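Plm1 (Streptomyces sp. HK803, PDB 4HXY) binds NADPH and, as the ketoreductase of the first phoslactomycin synthase module, probably reduces the beta-keto group of the growing polyketide chain. Local coordinates at residues A[103-108]-A[342-347]; A[182-187]-A[205-210]; A[213-218]-A[240-245]; A[355-360]-A[397-402]. One frame throughout, in Å; residues are numbered along the deposited sequence.

Interactions 1 and 4 are buried, whereas interactions 2 and 3 lie partly at the surface, with centres about 12 Å apart and I216 packed on V207. Interaction 1 joins helix 105-120 to helix 333-351 by small apolar side chains and a water. That helix leads into strand 357-361 of interaction 4, and D343 bonds S358 across the two. Interaction 4 sets valines against a helix and ends the contact with an arginine; its I399 also meets W184 of interaction 2, a loop-on-helix contact without a direct bond. Interaction 3 differs from the others: four backbone hydrogen bonds carry it, as between parallel strands of a Rossmann fold.

Interaction 1: residues A[103-108]-A[342-347]; sequences ADVRAA and LDALAR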
loop_
_atom_site.group_PDB
_atom_site.type_symbol
_atom_site.label_atom_id
_atom_site.label_comp_id
_atom_site.label_asym_id
_atom_site.label_seq_id
_atom_site.Cartn_x
_atom_site.Cartn_y
_atom_site.Cartn_z
ATOM N N ALA A 103 13.318 -4.328 2.264
ATOM C CA ALA A 103 11.888 -4.082 2.518
ATOM C C ALA A 103 11.277 -5.109 3.474
ATOM O O ALA A 103 11.562 -6.333 3.366
ATOM C CB ALA A 103 11.112 -4.050 1.189
ATOM N N ASP A 104 10.479 -4.620 4.432
ATOM C CA ASP A 104 9.695 -5.464 5.327
ATOM C C ASP A 104 8.247 -5.217 4.921
ATOM O O ASP A 104 7.724 -4.117 5.124
ATOM C CB ASP A 104 9.937 -5.069 6.793
ATOM C CG ASP A 104 9.120 -5.875 7.797
ATOM O OD1 ASP A 104 8.022 -6.381 7.499
ATOM O OD2 ASP A 104 9.581 -5.959 8.962
ATOM N N VAL A 105 7.622 -6.226 4.316
ATOM C CA VAL A 105 6.283 -6.061 3.751
ATOM C C VAL A 105 5.279 -5.737 4.849
ATOM O O VAL A 105 4.464 -4.825 4.711
ATOM C CB VAL A 105 5.877 -7.316 2.945
ATOM C CG1 VAL A 105 4.369 -7.334 2.617
ATOM C CG2 VAL A 105 6.740 -7.412 1.689
ATOM N N ARG A 106 5.339 -6.467 5.954
ATOM C CA ARG A 106 4.356 -6.257 7.018
ATOM C C ARG A 106 4.520 -4.903 7.720
ATOM O O ARG A 106 3.536 -4.263 8.081
ATOM C CB ARG A 106 4.373 -7.428 7.982
ATOM C CG ARG A 106 3.878 -8.684 7.266
ATOM C CD ARG A 106 3.644 -9.832 8.197
ATOM N NE ARG A 106 3.437 -11.092 7.477
ATOM C CZ ARG A 106 2.329 -11.450 6.816
ATOM N NH1 ARG A 106 2.284 -12.636 6.225
ATOM N NH2 ARG A 106 1.263 -10.655 6.736
ATOM N N ALA A 107 5.751 -4.449 7.874
ATOM C CA ALA A 107 6.001 -3.157 8.489
ATOM C C ALA A 107 5.424 -2.015 7.665
ATOM O O ALA A 107 4.946 -1.004 8.212
ATOM C CB ALA A 107 7.496 -2.925 8.697
ATOM N N ALA A 108 5.505 -2.148 6.342
ATOM C CA ALA A 108 4.924 -1.152 5.432
ATOM C C ALA A 108 3.419 -0.951 5.660
ATOM O O ALA A 108 2.904 0.165 5.524
ATOM C CB ALA A 108 5.218 -1.529 3.950
ATOM N N LEU A 342 1.583 -4.088 -0.665
ATOM C CA LEU A 342 1.881 -4.441 -2.067
ATOM C C LEU A 342 3.069 -3.651 -2.575
ATOM O O LEU A 342 3.962 -4.187 -3.215
ATOM C CB LEU A 342 0.690 -4.167 -2.977
ATOM C CG LEU A 342 -0.527 -5.056 -2.848
ATOM C CD1 LEU A 342 -1.562 -4.655 -3.913
ATOM C CD2 LEU A 342 -0.136 -6.542 -2.956
ATOM N N ASP A 343 3.098 -2.353 -2.280
ATOM C CA ASP A 343 4.176 -1.518 -2.789
ATOM C C ASP A 343 5.495 -2.020 -2.224
ATOM O O ASP A 343 6.496 -2.067 -2.934
ATOM C CB ASP A 343 3.938 -0.046 -2.416
ATOM C CG ASP A 343 2.611 0.494 -2.953
ATOM O OD1 ASP A 343 2.013 -0.135 -3.865
ATOM O OD2 ASP A 343 2.149 1.573 -2.478
ATOM N N ALA A 344 5.491 -2.435 -0.952
ATOM C CA ALA A 344 6.718 -2.942 -0.325
ATOM C C ALA A 344 7.147 -4.275 -0.903
ATOM O O ALA A 344 8.332 -4.506 -1.066
ATOM C CB ALA A 344 6.583 -3.061 1.184
ATOM N N LEU A 345 6.179 -5.139 -1.210
ATOM C CA LEU A 345 6.489 -6.436 -1.792
ATOM C C LEU A 345 7.156 -6.246 -3.157
ATOM O O LEU A 345 8.113 -6.954 -3.459
ATOM C CB LEU A 345 5.239 -7.286 -1.940
ATOM C CG LEU A 345 5.437 -8.629 -2.613
ATOM C CD1 LEU A 345 6.447 -9.492 -1.866
ATOM C CD2 LEU A 345 4.071 -9.302 -2.746
ATOM N N ALA A 346 6.684 -5.305 -3.975
ATOM C CA ALA A 346 7.339 -5.081 -5.256
ATOM C C ALA A 346 8.794 -4.680 -5.038
ATOM O O ALA A 346 9.677 -5.159 -5.749
ATOM C CB ALA A 346 6.602 -4.061 -6.113
ATOM N N ARG A 347 9.047 -3.788 -4.078
ATOM C CA ARG A 347 10.429 -3.382 -3.768
ATOM C C ARG A 347 11.262 -4.585 -3.323
ATOM O O ARG A 347 12.412 -4.745 -3.738
ATOM C CB ARG A 347 10.455 -2.297 -2.688
ATOM C CG ARG A 347 9.928 -0.973 -3.149
ATOM C CD ARG A 347 10.237 0.179 -2.194
ATOM N NE ARG A 347 9.433 0.123 -0.975
ATOM C CZ ARG A 347 9.875 -0.229 0.232
ATOM N NH1 ARG A 347 11.160 -0.553 0.442
ATOM N NH2 ARG A 347 9.015 -0.235 1.249
HETATM O O HOH W 1 9.131 -1.898 3.352
#
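A108 lays its CB against that of A344, the two methyls 3.4 Å apart (A108 CB to A344 CB), closer than methyls normally pack. The A344 methyl also lies 4.0 Å from V105 CA, so the first turn of helix 105-120 comes down on helix 333-351 where this methyl is what lies between the backbones: V105 CA and A344 CA are 5.2 Å apart. V105 holds CG1 anti to its backbone N (chi1 166°), which puts CG2 on the backbone of L345; V105 CG2 rests 3.6 Å from L345 CA and also touches the leucine side chain. At the start of the segment, A103 CB meets A344 O and, at 3.6 Å, R347 NH1, an oblique approach to the guanidinium. The arginine chain bends at chi3 (-73°), and its NH2 gives a bond of 2.7 Å to a water that donates to D104 O, 3.2 Å from the water oxygen. D104 is the N-cap of its helix: its OD1 accepts from A107 N at 3.0 Å, from well above the carboxylate plane. Around this pair of helices, R106 makes a salt bridge to E302, and L345 packs on F317 and L319. The close approach thus depends on alanines too small to hold the backbones apart, and the polar link is indirect, through a water that accepts from the arginine and donates to a carbonyl.

Interaction 2: residues A[182-187]-A[205-210]; sequences GTWTPK and RRVAEQ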
loop_
_atom_site.group_PDB
_atom_site.type_symbol
_atom_site.label_atom_id
_atom_site.label_comp_id
_atom_site.label_asym_id
_atom_site.label_seq_id
_atom_site.Cartn_x
_atom_site.Cartn_y
_atom_site.Cartn_z
ATOM N N GLY A 182 7.798 0.725 -25.306
ATOM C CA GLY A 182 7.232 -0.191 -26.284
ATOM C C GLY A 182 5.964 -0.849 -25.761
ATOM O O GLY A 182 5.456 -0.516 -24.682
ATOM N N THR A 183 5.455 -1.785 -26.552
ATOM C CA THR A 183 4.191 -2.465 -26.299
ATOM C C THR A 183 4.375 -3.631 -25.331
ATOM O O THR A 183 5.317 -4.382 -25.471
ATOM C CB THR A 183 3.673 -3.028 -27.643
ATOM O OG1 THR A 183 3.452 -1.930 -28.542
ATOM C CG2 THR A 183 2.378 -3.803 -27.463
ATOM N N TRP A 184 3.468 -3.794 -24.367
ATOM C CA TRP A 184 3.494 -4.942 -23.468
ATOM C C TRP A 184 2.998 -6.182 -24.213
ATOM O O TRP A 184 1.877 -6.186 -24.706
ATOM C CB TRP A 184 2.618 -4.675 -22.231
ATOM C CG TRP A 184 2.716 -5.745 -21.192
ATOM C CD1 TRP A 184 3.843 -6.411 -20.786
ATOM C CD2 TRP A 184 1.639 -6.277 -20.429
ATOM N NE1 TRP A 184 3.517 -7.326 -19.795
ATOM C CE2 TRP A 184 2.174 -7.246 -19.561
ATOM C CE3 TRP A 184 0.268 -6.013 -20.390
ATOM C CZ2 TRP A 184 1.375 -7.968 -18.670
ATOM C CZ3 TRP A 184 -0.525 -6.746 -19.502
ATOM C CH2 TRP A 184 0.038 -7.698 -18.669
ATOM N N THR A 185 3.838 -7.212 -24.283
ATOM C CA THR A 185 3.528 -8.433 -25.051
ATOM C C THR A 185 3.797 -9.658 -24.190
ATOM O O THR A 185 4.727 -10.424 -24.442
ATOM C CB THR A 185 4.328 -8.497 -26.363
ATOM O OG1 THR A 185 5.730 -8.432 -26.081
ATOM C CG2 THR A 185 3.930 -7.377 -27.318
ATOM N N PRO A 186 2.965 -9.861 -23.152
ATOM C CA PRO A 186 3.172 -11.002 -22.275
ATOM C C PRO A 186 3.008 -12.329 -23.002
ATOM O O PRO A 186 2.122 -12.465 -23.855
ATOM C CB PRO A 186 2.052 -10.854 -21.242
ATOM C CG PRO A 186 1.023 -10.055 -21.899
ATOM C CD PRO A 186 1.744 -9.117 -22.801
ATOM N N LYS A 187 3.844 -13.282 -22.642
ATOM C CA LYS A 187 3.938 -14.575 -23.343
ATOM C C LYS A 187 3.566 -15.734 -22.440
ATOM O O LYS A 187 3.577 -15.621 -21.196
ATOM C CB LYS A 187 5.371 -14.756 -23.863
ATOM C CG LYS A 187 5.724 -13.713 -24.927
ATOM C CD LYS A 187 7.192 -13.647 -25.211
ATOM C CE LYS A 187 7.509 -12.416 -26.027
ATOM N NZ LYS A 187 7.319 -11.132 -25.286
ATOM N N ARG A 205 -8.844 -8.526 -21.373
ATOM C CA ARG A 205 -9.174 -8.153 -22.756
ATOM C C ARG A 205 -7.969 -7.501 -23.460
ATOM O O ARG A 205 -7.741 -7.713 -24.644
ATOM C CB ARG A 205 -10.368 -7.209 -22.783
ATOM C CG ARG A 205 -11.660 -7.818 -22.319
ATOM C CD ARG A 205 -12.788 -6.786 -22.406
ATOM N NE ARG A 205 -13.969 -7.130 -21.612
ATOM C CZ ARG A 205 -14.298 -6.623 -20.415
ATOM N NH1 ARG A 205 -15.419 -7.027 -19.827
ATOM N NH2 ARG A 205 -13.546 -5.719 -19.796
ATOM N N ARG A 206 -7.212 -6.688 -22.719
ATOM C CA ARG A 206 -6.019 -6.037 -23.262
ATOM C C ARG A 206 -4.967 -7.062 -23.671
ATOM O O ARG A 206 -4.397 -6.983 -24.770
ATOM C CB ARG A 206 -5.425 -5.051 -22.242
ATOM C CG ARG A 206 -4.114 -4.371 -22.650
ATOM C CD ARG A 206 -4.137 -3.770 -24.059
ATOM N NE ARG A 206 -5.143 -2.729 -24.227
ATOM C CZ ARG A 206 -4.925 -1.410 -24.170
ATOM N NH1 ARG A 206 -5.946 -0.583 -24.347
ATOM N NH2 ARG A 206 -3.713 -0.904 -23.952
ATOM N N VAL A 207 -4.733 -8.030 -22.794
ATOM C CA VAL A 207 -3.788 -9.113 -23.071
ATOM C C VAL A 207 -4.242 -9.903 -24.291
ATOM O O VAL A 207 -3.444 -10.203 -25.187
ATOM C CB VAL A 207 -3.650 -10.045 -21.848
ATOM C CG1 VAL A 207 -2.798 -11.285 -22.190
ATOM C CG2 VAL A 207 -3.041 -9.298 -20.705
ATOM N N ALA A 208 -5.524 -10.228 -24.327
ATOM C CA ALA A 208 -6.082 -11.031 -25.418
ATOM C C ALA A 208 -5.923 -10.324 -26.761
ATOM O O ALA A 208 -5.490 -10.926 -27.759
ATOM C CB ALA A 208 -7.535 -11.338 -25.139
ATOM N N GLU A 209 -6.256 -9.040 -26.775
ATOM C CA GLU A 209 -6.116 -8.185 -27.968
ATOM C C GLU A 209 -4.690 -8.132 -28.537
ATOM O O GLU A 209 -4.489 -7.985 -29.755
ATOM C CB GLU A 209 -6.580 -6.759 -27.627
ATOM C CG GLU A 209 -8.088 -6.611 -27.596
ATOM C CD GLU A 209 -8.552 -5.367 -26.843
ATOM O OE1 GLU A 209 -7.764 -4.400 -26.714
ATOM O OE2 GLU A 209 -9.710 -5.374 -26.363
ATOM N N GLN A 210 -3.692 -8.237 -27.670
ATOM C CA GLN A 210 -2.308 -8.149 -28.092
ATOM C C GLN A 210 -1.876 -9.351 -28.919
ATOM O O GLN A 210 -1.006 -9.262 -29.785
ATOM C CB GLN A 210 -1.401 -8.024 -26.866
ATOM C CG GLN A 210 0.011 -7.686 -27.201
ATOM C CD GLN A 210 0.107 -6.513 -28.163
ATOM O OE1 GLN A 210 -0.506 -5.460 -27.930
ATOM N NE2 GLN A 210 0.874 -6.679 -29.241
HETATM O O HOH W 2 -0.670 -4.799 -25.275
#
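T183 opens the contact with its methyl, CG2, held anti to the backbone N and set 3.4 Å from Q210 OE1. W184 follows with two separate attachments. Its indole, thrown out by a CG anti to the backbone N (chi1 -174°), brings CZ3 obliquely to V207 CG2 at 3.8 Å, while P186 CD lies over the centre of one ring face; W184 O lies against Q210 CG and shares a water with the amide, the water donating to W184 O at 3.0 Å and to Q210 OE1 at 2.7 Å. T185 puts CG2 by Q210 NE2, and P186 CG meets the other methyl of V207, CG1, at 4.0 Å. Q210, bent at chi2 (49°), thereby turns its amide across both threonine methyls. An alanine here would remove the amide and would probably cost the water its second acceptor and leave both threonine methyls less covered. W184 also packs on M395 and I399 of helix 388-400 and on T272 and V274 of strand 270-275. The chain leading into strand 189-193 is thus packed on the C-terminal part of helix 198-210, the helix that follows what is probably the glycine-rich turn, as in the Rossmann fold of short-chain dehydrogenases.

Interaction 3: residues A[213-218]-A[240-245]; sequences ADRILL and GATAEA
The enclosed side of this strand pair is the face bearing I216, L218, A243 and A245, which helices 198-210 and 229-237 close over. Strands 215-218 and 242-245 run parallel, 10° apart in direction, and four hydrogen bonds link the two segments, the first from D214 just before the strand: T242 N donates to D214 O at 3.0 Å, from above its carbonyl plane. I216 N gives to T242 O at 2.8 Å, in the carbonyl plane, and L218 N to E244 O at 2.9 Å, almost straight at 175°. In return E244 N reaches I216 O nearly along the C=O axis. Between these bonds A243 CA lies 3.1 Å from I216 O, a CA-H...O contact. On the enclosed face I216 stretches CD1 to the A241 methyl, 4.1 Å away.

The other face opens to solvent along strand 242-245, where T242 and E244 are exposed, although their side chains are closely met. R215 runs out extended beside T242, in the same direction, its CG 3.3 Å from T242 OG1; its guanidinium goes on to a salt bridge with E266. Buried L217 likewise lies alongside E244, with L217 CD2 pressed to E244 CG at 3.4 Å, while the carboxylate stays 5.8 Å from the arginine (R215 NH1 to E244 OE1). Cohesion therefore comes from the regular backbone hydrogen bonds and a greasy inner face, and the opposite charges outside would probably add no more than a weak long-range attraction.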
loop_
_atom_site.group_PDB
_atom_site.type_symbol
_atom_site.label_atom_id
_atom_site.label_comp_id
_atom_site.label_asym_id
_atom_site.label_seq_id
_atom_site.Cartn_x
_atom_site.Cartn_y
_atom_site.Cartn_z
ATOM N N ALA A 213 0.079 -13.917 -25.930
ATOM C CA ALA A 213 0.059 -15.004 -24.958
ATOM C C ALA A 213 -0.472 -16.306 -25.539
ATOM O O ALA A 213 -1.233 -16.299 -26.513
ATOM C CB ALA A 213 -0.771 -14.616 -23.718
ATOM N N ASP A 214 -0.090 -17.418 -24.908
ATOM C CA ASP A 214 -0.679 -18.734 -25.224
ATOM C C ASP A 214 -1.974 -18.999 -24.453
ATOM O O ASP A 214 -2.911 -19.573 -25.005
ATOM C CB ASP A 214 0.312 -19.855 -24.898
ATOM C CG ASP A 214 1.483 -19.930 -25.874
ATOM O OD1 ASP A 214 1.347 -19.460 -27.038
ATOM O OD2 ASP A 214 2.559 -20.459 -25.460
ATOM N N ARG A 215 -2.020 -18.597 -23.183
ATOM C CA ARG A 215 -3.120 -18.930 -22.268
ATOM C C ARG A 215 -3.388 -17.779 -21.319
ATOM O O ARG A 215 -2.452 -17.218 -20.768
ATOM C CB ARG A 215 -2.779 -20.125 -21.402
ATOM C CG ARG A 215 -2.537 -21.380 -22.132
ATOM C CD ARG A 215 -2.707 -22.526 -21.178
ATOM N NE ARG A 215 -2.210 -23.755 -21.786
ATOM C CZ ARG A 215 -2.267 -24.939 -21.203
ATOM N NH1 ARG A 215 -2.811 -25.060 -19.991
ATOM N NH2 ARG A 215 -1.781 -25.995 -21.839
ATOM N N ILE A 216 -4.662 -17.464 -21.126
ATOM C CA ILE A 216 -5.078 -16.452 -20.164
ATOM C C ILE A 216 -5.956 -17.125 -19.117
ATOM O O ILE A 216 -6.976 -17.732 -19.451
ATOM C CB ILE A 216 -5.810 -15.292 -20.855
ATOM C CG1 ILE A 216 -4.888 -14.630 -21.870
ATOM C CG2 ILE A 216 -6.285 -14.254 -19.818
ATOM C CD1 ILE A 216 -5.602 -13.693 -22.821
ATOM N N LEU A 217 -5.521 -17.075 -17.866
ATOM C CA LEU A 217 -6.246 -17.689 -16.755
ATOM C C LEU A 217 -6.779 -16.592 -15.834
ATOM O O LEU A 217 -6.009 -15.765 -15.319
ATOM C CB LEU A 217 -5.343 -18.625 -15.975
ATOM C CG LEU A 217 -4.806 -19.892 -16.664
ATOM C CD1 LEU A 217 -4.343 -20.850 -15.596
ATOM C CD2 LEU A 217 -5.865 -20.560 -17.516
ATOM N N LEU A 218 -8.097 -16.599 -15.641
ATOM C CA LEU A 218 -8.777 -15.622 -14.797
ATOM C C LEU A 218 -9.104 -16.332 -13.495
ATOM O O LEU A 218 -9.841 -17.330 -13.483
ATOM C CB LEU A 218 -10.049 -15.121 -15.448
ATOM C CG LEU A 218 -9.967 -14.558 -16.858
ATOM C CD1 LEU A 218 -11.353 -14.102 -17.251
ATOM C CD2 LEU A 218 -8.947 -13.408 -16.997
ATOM N N GLY A 240 -7.255 -15.740 -29.896
ATOM C CA GLY A 240 -6.173 -16.701 -30.173
ATOM C C GLY A 240 -5.647 -17.504 -28.997
ATOM O O GLY A 240 -5.370 -18.690 -29.136
ATOM N N ALA A 241 -5.481 -16.852 -27.850
ATOM C CA ALA A 241 -5.052 -17.549 -26.643
ATOM C C ALA A 241 -6.211 -18.387 -26.123
ATOM O O ALA A 241 -7.363 -18.029 -26.295
ATOM C CB ALA A 241 -4.611 -16.552 -25.564
ATOM N N THR A 242 -5.915 -19.499 -25.475
ATOM C CA THR A 242 -6.941 -20.194 -24.743
ATOM C C THR A 242 -7.213 -19.380 -23.484
ATOM O O THR A 242 -6.373 -18.605 -23.034
ATOM C CB THR A 242 -6.546 -21.645 -24.410
ATOM O OG1 THR A 242 -5.511 -21.675 -23.442
ATOM C CG2 THR A 242 -6.085 -22.392 -25.671
ATOM N N ALA A 243 -8.405 -19.508 -22.953
ATOM C CA ALA A 243 -8.755 -18.777 -21.737
ATOM C C ALA A 243 -9.709 -19.601 -20.914
ATOM O O ALA A 243 -10.552 -20.336 -21.458
ATOM C CB ALA A 243 -9.377 -17.480 -22.069
ATOM N N GLU A 244 -9.578 -19.470 -19.601
ATOM C CA GLU A 244 -10.442 -20.163 -18.682
ATOM C C GLU A 244 -10.553 -19.325 -17.424
ATOM O O GLU A 244 -9.629 -18.565 -17.098
ATOM C CB GLU A 244 -9.923 -21.577 -18.404
ATOM C CG GLU A 244 -9.060 -21.808 -17.201
ATOM C CD GLU A 244 -8.831 -23.314 -16.914
ATOM O OE1 GLU A 244 -7.852 -23.880 -17.454
ATOM O OE2 GLU A 244 -9.610 -23.919 -16.122
ATOM N N ALA A 245 -11.680 -19.451 -16.735
ATOM C CA ALA A 245 -11.809 -18.876 -15.397
ATOM C C ALA A 245 -11.732 -20.013 -14.411
ATOM O O ALA A 245 -12.426 -21.043 -14.577
ATOM C CB ALA A 245 -13.092 -18.084 -15.245
#

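Interaction 4: residues A[355-360]-A[397-402]; sequences RAVSVA and QAIMSD
R355 sends CG away from its carbonyl carbon (chi1 -81°), runs straight through chi2 and then bends at chi3 (63°), and this fold of the chain brings the guanidinium edge-on to I399 O. V357 takes the crowded choice, with CG1 between the backbone N and the carbonyl carbon (chi1 61°) and CG2 anti to the N; V359 has CG1 in that anti position, so that its CG2 is the branch facing the helix. V359 CG2 meets the methyl of A398 at 3.6 Å, the closest apolar approach here. Two residues earlier on the strand, V357 divides its branches: CG2 lies 4.1 Å from A398 O, and CG1 comes to I399 CG1 at 4.2 Å, the two side chains crossing at about a right angle. I399 also packs on V318 and on the indole of W184.

At the open end the contact turns polar. R355 NH1 gives a bent hydrogen bond of 2.9 Å to I399 O, which lies near the guanidinium plane at its edge but is itself met from above the carbonyl plane. A water adds a second route: it accepts from R355 NH2 at 2.9 Å and donates to I399 O and, at 2.9 Å, to S401 O. The same NH1 also makes a salt bridge with D316, and strand 357-361 pairs beyond with strand 316-322. Valine and alanine thus seat the helix against the sheet, while the carbonyl of I399 is met directly, and that of S401 through the water, by an arginine whose charge D316 would probably balance.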
loop_
_atom_site.group_PDB
_atom_site.type_symbol
_atom_site.label_atom_id
_atom_site.label_comp_id
_atom_site.label_asym_id
_atom_site.label_seq_id
_atom_site.Cartn_x
_atom_site.Cartn_y
_atom_site.Cartn_z
ATOM N N ARG A 355 11.702 -9.290 -11.417
ATOM C CA ARG A 355 10.837 -8.227 -11.926
ATOM C C ARG A 355 9.584 -8.085 -11.070
ATOM O O ARG A 355 9.020 -9.078 -10.621
ATOM C CB ARG A 355 10.461 -8.471 -13.397
ATOM C CG ARG A 355 11.587 -8.016 -14.350
ATOM C CD ARG A 355 11.258 -8.238 -15.791
ATOM N NE ARG A 355 10.109 -7.453 -16.217
ATOM C CZ ARG A 355 10.144 -6.180 -16.596
ATOM N NH1 ARG A 355 9.012 -5.591 -16.979
ATOM N NH2 ARG A 355 11.282 -5.492 -16.602
ATOM N N ALA A 356 9.198 -6.834 -10.812
ATOM C CA ALA A 356 7.956 -6.531 -10.091
ATOM C C ALA A 356 7.620 -5.070 -10.220
ATOM O O ALA A 356 8.505 -4.225 -10.193
ATOM C CB ALA A 356 8.055 -6.895 -8.611
ATOM N N VAL A 357 6.340 -4.765 -10.403
ATOM C CA VAL A 357 5.849 -3.405 -10.292
ATOM C C VAL A 357 4.525 -3.380 -9.545
ATOM O O VAL A 357 3.674 -4.246 -9.757
ATOM C CB VAL A 357 5.707 -2.715 -11.642
ATOM C CG1 VAL A 357 4.699 -3.457 -12.588
ATOM C CG2 VAL A 357 5.362 -1.189 -11.432
ATOM N N SER A 358 4.376 -2.378 -8.679
ATOM C CA SER A 358 3.114 -2.113 -8.010
ATOM C C SER A 358 2.619 -0.770 -8.477
ATOM O O SER A 358 3.289 0.245 -8.262
ATOM C CB SER A 358 3.297 -2.102 -6.502
ATOM O OG SER A 358 2.050 -1.933 -5.834
ATOM N N VAL A 359 1.469 -0.739 -9.131
ATOM C CA VAL A 359 0.924 0.544 -9.594
ATOM C C VAL A 359 -0.148 0.964 -8.604
ATOM O O VAL A 359 -1.133 0.240 -8.425
ATOM C CB VAL A 359 0.300 0.454 -11.003
ATOM C CG1 VAL A 359 -0.254 1.799 -11.439
ATOM C CG2 VAL A 359 1.336 -0.007 -12.042
ATOM N N ALA A 360 0.045 2.134 -7.989
ATOM C CA ALA A 360 -0.925 2.684 -7.033
ATOM C C ALA A 360 -1.921 3.523 -7.831
ATOM O O ALA A 360 -1.697 4.690 -8.125
ATOM C CB ALA A 360 -0.209 3.483 -5.973
ATOM N N GLN A 397 2.896 1.258 -19.747
ATOM C CA GLN A 397 4.032 2.132 -19.474
ATOM C C GLN A 397 4.741 1.756 -18.165
ATOM O O GLN A 397 5.964 1.731 -18.103
ATOM C CB GLN A 397 3.578 3.590 -19.424
ATOM C CG GLN A 397 3.177 4.178 -20.754
ATOM C CD GLN A 397 2.581 5.565 -20.602
ATOM O OE1 GLN A 397 1.437 5.709 -20.219
ATOM N NE2 GLN A 397 3.388 6.597 -20.850
ATOM N N ALA A 398 3.962 1.438 -17.131
ATOM C CA ALA A 398 4.537 1.064 -15.850
ATOM C C ALA A 398 5.314 -0.245 -15.929
ATOM O O ALA A 398 6.392 -0.394 -15.341
ATOM C CB ALA A 398 3.454 0.994 -14.765
ATOM N N ILE A 399 4.756 -1.206 -16.665
ATOM C CA ILE A 399 5.355 -2.521 -16.809
ATOM C C ILE A 399 6.609 -2.440 -17.660
ATOM O O ILE A 399 7.621 -3.064 -17.319
ATOM C CB ILE A 399 4.343 -3.545 -17.419
ATOM C CG1 ILE A 399 3.162 -3.755 -16.483
ATOM C CG2 ILE A 399 5.044 -4.900 -17.752
ATOM C CD1 ILE A 399 1.997 -4.494 -17.100
ATOM N N MET A 400 6.537 -1.678 -18.757
ATOM C CA MET A 400 7.579 -1.677 -19.779
ATOM C C MET A 400 8.666 -0.632 -19.515
ATOM O O MET A 400 9.603 -0.497 -20.303
ATOM C CB MET A 400 6.961 -1.454 -21.161
ATOM C CG MET A 400 6.045 -2.616 -21.632
ATOM S SD MET A 400 6.910 -4.188 -21.738
ATOM C CE MET A 400 7.936 -3.975 -23.200
ATOM N N SER A 401 8.529 0.099 -18.418
ATOM C CA SER A 401 9.468 1.167 -18.058
ATOM C C SER A 401 10.920 0.675 -18.012
ATOM O O SER A 401 11.194 -0.380 -17.458
ATOM C CB SER A 401 9.064 1.739 -16.692
ATOM O OG SER A 401 9.921 2.794 -16.294
ATOM N N ASP A 402 11.838 1.447 -18.591
ATOM C CA ASP A 402 13.263 1.057 -18.639
ATOM C C ASP A 402 13.921 1.108 -17.265
ATOM O O ASP A 402 14.971 0.490 -17.053
ATOM C CB ASP A 402 14.080 1.883 -19.656
ATOM C CG ASP A 402 13.856 3.388 -19.551
ATOM O OD1 ASP A 402 14.198 4.102 -20.539
ATOM O OD2 ASP A 402 13.349 3.871 -18.512
HETATM O O HOH W 3 10.697 -3.163 -18.256
#